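Local coordinates for protein nicking enzyme (PDB 4HTE) that probably nicks plasmid DNA at the origin of transfer as a conjugative relaxase, this chain being its alpha-helical C-terminal domain, at residues E215-L229 and D244-T256. Numbering follows the deposited sequence.
Sequences ENILEDYYDVQIKEL and DIKEKQQLIDFKT
A knob-into-hole packing that carries a salt-bridge network joins two helices of the all-helical C-terminal domain: the side chain of Lys248 sits among Glu219, Tyr222, Asp223 and Ile226. The helix axes approach to 10.5 Å and run at 49° to each other. Lys248 CB lies against Ile226 CD1, and the chain, extended beyond CG, carries its ammonium between two carboxylates one helical turn apart. Lys248 NZ lies 2.8 Å from Glu219 OE2, whose anti lone pair it takes, and 2.7 Å from Asp223 OD1, met on the syn side. These two salt bridges, with a weak hydrogen bond to Asn240, probably offset much of the cost of burying the lysine.

Beside this polar group, Tyr222 lies between aliphatic carbons. Ile252 CG1 stands over the centre of the Tyr222 ring in a CH-pi contact, 3.7 Å from its centroid, while Leu218 CG of its own helix covers the opposite face nearer the rim. Tyr222 CG is anti to the carbonyl carbon (chi1 -77°), which directs the ring across the interface to Gln249. The ring and amide planes are 73° apart, and the hydrogen bond from Gln249 NE2 to Tyr222 OH is weak; Gln249 OE1 is held by Leu159 N and Ser158 OG.

Further along, Leu251 CD2 reaches Ile226 CG2 at 3.5 Å and also touches Leu229 CD1, and Ile252 CD1 packs on Ile226 CG1. At the other end, Ile245 CD1 rests on Glu215 CG (3.8 Å).

The segments belong to helices 198-227 and 245-269, linked through helix 233-242. Leu218 and Tyr221 pack on helix 130-152, Leu218 and Ile245 meet helix 159-179, and Asp253 and Phe254 face helix 327-339.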
loop_
_atom_site.group_PDB
_atom_site.type_symbol
_atom_site.label_atom_id
_atom_site.label_comp_id
_atom_site.label_asym_id
_atom_site.label_seq_id
_atom_site.Cartn_x
_atom_site.Cartn_y
_atom_site.Cartn_z
ATOM N N GLU A 215 3.408 7.781 -4.263
ATOM C CA GLU A 215 4.602 7.265 -4.915
ATOM C C GLU A 215 5.773 7.249 -3.938
ATOM O O GLU A 215 6.584 6.325 -3.944
ATOM C CB GLU A 215 4.935 8.095 -6.157
ATOM C CG GLU A 215 6.040 7.507 -7.020
ATOM C CD GLU A 215 6.058 8.083 -8.427
ATOM O OE1 GLU A 215 5.093 8.783 -8.804
ATOM O OE2 GLU A 215 7.039 7.837 -9.159
ATOM N N ASN A 216 5.854 8.270 -3.091
ATOM C CA ASN A 216 6.895 8.329 -2.072
ATOM C C ASN A 216 6.688 7.268 -0.999
ATOM O O ASN A 216 7.627 6.580 -0.604
ATOM C CB ASN A 216 6.942 9.711 -1.425
ATOM C CG ASN A 216 7.960 10.624 -2.075
ATOM O OD1 ASN A 216 8.419 10.370 -3.189
ATOM N ND2 ASN A 216 8.321 11.694 -1.377
ATOM N N ILE A 217 5.453 7.147 -0.525
ATOM C CA ILE A 217 5.109 6.122 0.450
ATOM C C ILE A 217 5.540 4.753 -0.061
ATOM O O ILE A 217 6.252 4.020 0.623
ATOM C CB ILE A 217 3.595 6.093 0.726
ATOM C CG1 ILE A 217 3.169 7.351 1.487
ATOM C CG2 ILE A 217 3.224 4.846 1.512
ATOM C CD1 ILE A 217 1.693 7.409 1.802
ATOM N N LEU A 218 5.101 4.422 -1.272
ATOM C CA LEU A 218 5.427 3.145 -1.896
ATOM C C LEU A 218 6.920 2.857 -1.810
ATOM O O LEU A 218 7.329 1.787 -1.361
ATOM C CB LEU A 218 4.995 3.151 -3.365
ATOM C CG LEU A 218 4.962 1.780 -4.042
ATOM C CD1 LEU A 218 3.736 1.004 -3.583
ATOM C CD2 LEU A 218 4.991 1.911 -5.556
ATOM N N GLU A 219 7.728 3.819 -2.249
ATOM C CA GLU A 219 9.179 3.669 -2.248
ATOM C C GLU A 219 9.689 3.271 -0.866
ATOM O O GLU A 219 10.528 2.381 -0.740
ATOM C CB GLU A 219 9.849 4.965 -2.709
ATOM C CG GLU A 219 11.369 4.926 -2.667
ATOM C CD GLU A 219 12.006 5.487 -3.926
ATOM O OE1 GLU A 219 11.424 6.411 -4.534
ATOM O OE2 GLU A 219 13.089 4.999 -4.311
ATOM N N ASP A 220 9.178 3.931 0.168
ATOM C CA ASP A 220 9.536 3.592 1.539
ATOM C C ASP A 220 9.031 2.192 1.877
ATOM O O ASP A 220 9.760 1.369 2.432
ATOM C CB ASP A 220 8.938 4.610 2.514
ATOM C CG ASP A 220 9.472 6.013 2.297
ATOM O OD1 ASP A 220 10.633 6.148 1.855
ATOM O OD2 ASP A 220 8.733 6.982 2.573
ATOM N N TYR A 221 7.776 1.933 1.528
ATOM C CA TYR A 221 7.133 0.652 1.796
ATOM C C TYR A 221 7.882 -0.498 1.132
ATOM O O TYR A 221 7.910 -1.611 1.654
ATOM C CB TYR A 221 5.688 0.699 1.300
ATOM C CG TYR A 221 4.947 -0.620 1.346
ATOM C CD1 TYR A 221 4.554 -1.179 2.553
ATOM C CD2 TYR A 221 4.616 -1.289 0.176
ATOM C CE1 TYR A 221 3.866 -2.381 2.593
ATOM C CE2 TYR A 221 3.930 -2.485 0.204
ATOM C CZ TYR A 221 3.556 -3.028 1.413
ATOM O OH TYR A 221 2.873 -4.222 1.436
ATOM N N TYR A 222 8.484 -0.228 -0.021
ATOM C CA TYR A 222 9.311 -1.222 -0.690
ATOM C C TYR A 222 10.645 -1.335 0.038
ATOM O O TYR A 222 11.057 -2.426 0.432
ATOM C CB TYR A 222 9.546 -0.844 -2.156
ATOM C CG TYR A 222 8.374 -1.113 -3.083
ATOM C CD1 TYR A 222 7.154 -1.570 -2.596
ATOM C CD2 TYR A 222 8.498 -0.924 -4.455
ATOM C CE1 TYR A 222 6.088 -1.816 -3.449
ATOM C CE2 TYR A 222 7.440 -1.169 -5.315
ATOM C CZ TYR A 222 6.238 -1.613 -4.807
ATOM O OH TYR A 222 5.190 -1.858 -5.665
ATOM N N ASP A 223 11.302 -0.194 0.226
ATOM C CA ASP A 223 12.616 -0.145 0.857
ATOM C C ASP A 223 12.699 -1.060 2.074
ATOM O O ASP A 223 13.671 -1.799 2.239
ATOM C CB ASP A 223 12.953 1.291 1.270
ATOM C CG ASP A 223 13.335 2.166 0.092
ATOM O OD1 ASP A 223 13.866 1.628 -0.903
ATOM O OD2 ASP A 223 13.109 3.395 0.164
ATOM N N VAL A 224 11.678 -1.005 2.925
ATOM C CA VAL A 224 11.656 -1.805 4.144
ATOM C C VAL A 224 11.603 -3.293 3.812
ATOM O O VAL A 224 12.253 -4.107 4.467
ATOM C CB VAL A 224 10.462 -1.429 5.058
ATOM C CG1 VAL A 224 9.138 -1.710 4.371
ATOM C CG2 VAL A 224 10.542 -2.172 6.382
ATOM N N GLN A 225 10.834 -3.640 2.783
ATOM C CA GLN A 225 10.718 -5.028 2.353
ATOM C C GLN A 225 12.032 -5.521 1.758
ATOM O O GLN A 225 12.513 -6.603 2.096
ATOM C CB GLN A 225 9.602 -5.180 1.316
ATOM C CG GLN A 225 8.200 -4.982 1.864
ATOM C CD GLN A 225 7.133 -5.141 0.797
ATOM O OE1 GLN A 225 6.299 -4.257 0.600
ATOM N NE2 GLN A 225 7.154 -6.272 0.101
ATOM N N ILE A 226 12.612 -4.713 0.877
ATOM C CA ILE A 226 13.808 -5.105 0.142
ATOM C C ILE A 226 14.994 -5.270 1.089
ATOM O O ILE A 226 15.925 -6.023 0.805
ATOM C CB ILE A 226 14.150 -4.082 -0.964
ATOM C CG1 ILE A 226 12.966 -3.935 -1.927
ATOM C CG2 ILE A 226 15.400 -4.509 -1.723
ATOM C CD1 ILE A 226 13.202 -2.970 -3.065
ATOM N N LYS A 227 14.951 -4.576 2.221
ATOM C CA LYS A 227 16.003 -4.696 3.221
ATOM C C LYS A 227 16.114 -6.137 3.712
ATOM O O LYS A 227 17.207 -6.611 4.024
ATOM C CB LYS A 227 15.731 -3.759 4.400
ATOM N N GLU A 228 14.981 -6.831 3.773
ATOM C CA GLU A 228 14.952 -8.213 4.246
ATOM C C GLU A 228 15.438 -9.200 3.189
ATOM O O GLU A 228 15.622 -10.381 3.479
ATOM C CB GLU A 228 13.537 -8.600 4.680
ATOM C CG GLU A 228 13.069 -7.895 5.936
ATOM C CD GLU A 228 11.632 -8.226 6.288
ATOM O OE1 GLU A 228 10.746 -8.044 5.423
ATOM O OE2 GLU A 228 11.389 -8.670 7.430
ATOM N N LEU A 229 15.641 -8.720 1.967
ATOM C CA LEU A 229 16.088 -9.583 0.881
ATOM C C LEU A 229 17.608 -9.699 0.856
ATOM O O LEU A 229 18.154 -10.684 0.358
ATOM C CB LEU A 229 15.584 -9.061 -0.466
ATOM C CG LEU A 229 14.087 -9.196 -0.748
ATOM C CD1 LEU A 229 13.762 -8.636 -2.124
ATOM C CD2 LEU A 229 13.640 -10.646 -0.644
ATOM N N ASP A 244 16.474 3.175 -9.056
ATOM C CA ASP A 244 15.350 4.088 -8.893
ATOM C C ASP A 244 14.141 3.309 -8.376
ATOM O O ASP A 244 14.291 2.197 -7.875
ATOM C CB ASP A 244 15.030 4.782 -10.221
ATOM C CG ASP A 244 14.656 3.805 -11.321
ATOM O OD1 ASP A 244 13.626 4.025 -11.992
ATOM O OD2 ASP A 244 15.399 2.825 -11.523
ATOM N N ILE A 245 12.948 3.886 -8.489
ATOM C CA ILE A 245 11.740 3.230 -7.988
ATOM C C ILE A 245 11.240 2.129 -8.922
ATOM O O ILE A 245 10.849 1.052 -8.469
ATOM C CB ILE A 245 10.595 4.239 -7.750
ATOM C CG1 ILE A 245 9.466 3.569 -6.964
ATOM C CG2 ILE A 245 10.074 4.798 -9.073
ATOM C CD1 ILE A 245 8.302 4.480 -6.660
ATOM N N LYS A 246 11.248 2.398 -10.224
ATOM C CA LYS A 246 10.783 1.422 -11.200
ATOM C C LYS A 246 11.568 0.123 -11.059
ATOM O O LYS A 246 10.991 -0.964 -11.043
ATOM C CB LYS A 246 10.925 1.969 -12.622
ATOM N N GLU A 247 12.887 0.246 -10.956
ATOM C CA GLU A 247 13.756 -0.910 -10.774
ATOM C C GLU A 247 13.396 -1.666 -9.498
ATOM O O GLU A 247 13.462 -2.894 -9.456
ATOM C CB GLU A 247 15.221 -0.470 -10.720
ATOM N N LYS A 248 13.020 -0.924 -8.459
ATOM C CA LYS A 248 12.636 -1.529 -7.187
ATOM C C LYS A 248 11.358 -2.356 -7.327
ATOM O O LYS A 248 11.247 -3.440 -6.755
ATOM C CB LYS A 248 12.460 -0.453 -6.109
ATOM C CG LYS A 248 13.765 0.164 -5.631
ATOM C CD LYS A 248 13.532 1.256 -4.598
ATOM C CE LYS A 248 14.835 1.924 -4.189
ATOM N NZ LYS A 248 14.642 2.950 -3.127
ATOM N N GLN A 249 10.398 -1.845 -8.094
ATOM C CA GLN A 249 9.148 -2.561 -8.334
ATOM C C GLN A 249 9.422 -3.896 -9.013
ATOM O O GLN A 249 8.871 -4.926 -8.625
ATOM C CB GLN A 249 8.213 -1.728 -9.210
ATOM C CG GLN A 249 6.925 -2.440 -9.599
ATOM C CD GLN A 249 5.853 -2.333 -8.534
ATOM O OE1 GLN A 249 5.115 -1.351 -8.482
ATOM N NE2 GLN A 249 5.763 -3.342 -7.676
ATOM N N GLN A 250 10.275 -3.869 -10.033
ATOM C CA GLN A 250 10.621 -5.073 -10.776
ATOM C C GLN A 250 11.147 -6.160 -9.845
ATOM O O GLN A 250 10.951 -7.350 -10.098
ATOM C CB GLN A 250 11.662 -4.759 -11.850
ATOM C CG GLN A 250 11.163 -3.825 -12.936
ATOM C CD GLN A 250 12.205 -3.558 -14.001
ATOM O OE1 GLN A 250 13.363 -3.961 -13.870
ATOM N NE2 GLN A 250 11.801 -2.875 -15.064
ATOM N N LEU A 251 11.816 -5.749 -8.773
ATOM C CA LEU A 251 12.313 -6.698 -7.785
ATOM C C LEU A 251 11.160 -7.271 -6.974
ATOM O O LEU A 251 11.056 -8.483 -6.806
ATOM C CB LEU A 251 13.324 -6.035 -6.847
ATOM C CG LEU A 251 13.915 -6.972 -5.788
ATOM C CD1 LEU A 251 14.821 -8.017 -6.428
ATOM C CD2 LEU A 251 14.664 -6.188 -4.725
ATOM N N ILE A 252 10.301 -6.396 -6.467
ATOM C CA ILE A 252 9.145 -6.836 -5.701
ATOM C C ILE A 252 8.362 -7.851 -6.519
ATOM O O ILE A 252 8.062 -8.945 -6.045
ATOM C CB ILE A 252 8.222 -5.662 -5.336
ATOM C CG1 ILE A 252 8.953 -4.663 -4.437
ATOM C CG2 ILE A 252 6.970 -6.170 -4.641
ATOM C CD1 ILE A 252 9.462 -5.254 -3.139
ATOM N N ASP A 253 8.040 -7.485 -7.754
ATOM C CA ASP A 253 7.345 -8.390 -8.659
ATOM C C ASP A 253 8.120 -9.694 -8.788
ATOM O O ASP A 253 7.544 -10.780 -8.731
ATOM C CB ASP A 253 7.176 -7.746 -10.035
ATOM C CG ASP A 253 6.139 -6.642 -10.039
ATOM O OD1 ASP A 253 5.177 -6.727 -9.245
ATOM O OD2 ASP A 253 6.280 -5.694 -10.843
ATOM N N PHE A 254 9.433 -9.579 -8.958
ATOM C CA PHE A 254 10.291 -10.748 -9.084
ATOM C C PHE A 254 10.261 -11.581 -7.803
ATOM O O PHE A 254 10.356 -12.806 -7.847
ATOM C CB PHE A 254 11.726 -10.323 -9.402
ATOM C CG PHE A 254 12.652 -11.473 -9.667
ATOM C CD1 PHE A 254 13.306 -12.103 -8.622
ATOM C CD2 PHE A 254 12.867 -11.924 -10.959
ATOM C CE1 PHE A 254 14.159 -13.164 -8.860
ATOM C CE2 PHE A 254 13.719 -12.984 -11.203
ATOM C CZ PHE A 254 14.365 -13.604 -10.152
ATOM N N LYS A 255 10.122 -10.909 -6.667
ATOM C CA LYS A 255 10.099 -11.585 -5.377
ATOM C C LYS A 255 8.835 -12.424 -5.232
ATOM O O LYS A 255 8.894 -13.594 -4.851
ATOM C CB LYS A 255 10.166 -10.562 -4.245
ATOM C CG LYS A 255 10.212 -11.173 -2.854
ATOM C CD LYS A 255 9.590 -10.246 -1.819
ATOM C CE LYS A 255 8.067 -10.230 -1.910
ATOM N NZ LYS A 255 7.457 -11.509 -1.440
ATOM N N THR A 256 7.695 -11.814 -5.540
ATOM C CA THR A 256 6.400 -12.464 -5.361
ATOM C C THR A 256 6.221 -13.662 -6.287
ATOM O O THR A 256 5.314 -14.472 -6.095
ATOM C CB THR A 256 5.229 -11.481 -5.590
ATOM O OG1 THR A 256 5.226 -11.033 -6.952
ATOM C CG2 THR A 256 5.327 -10.282 -4.648
#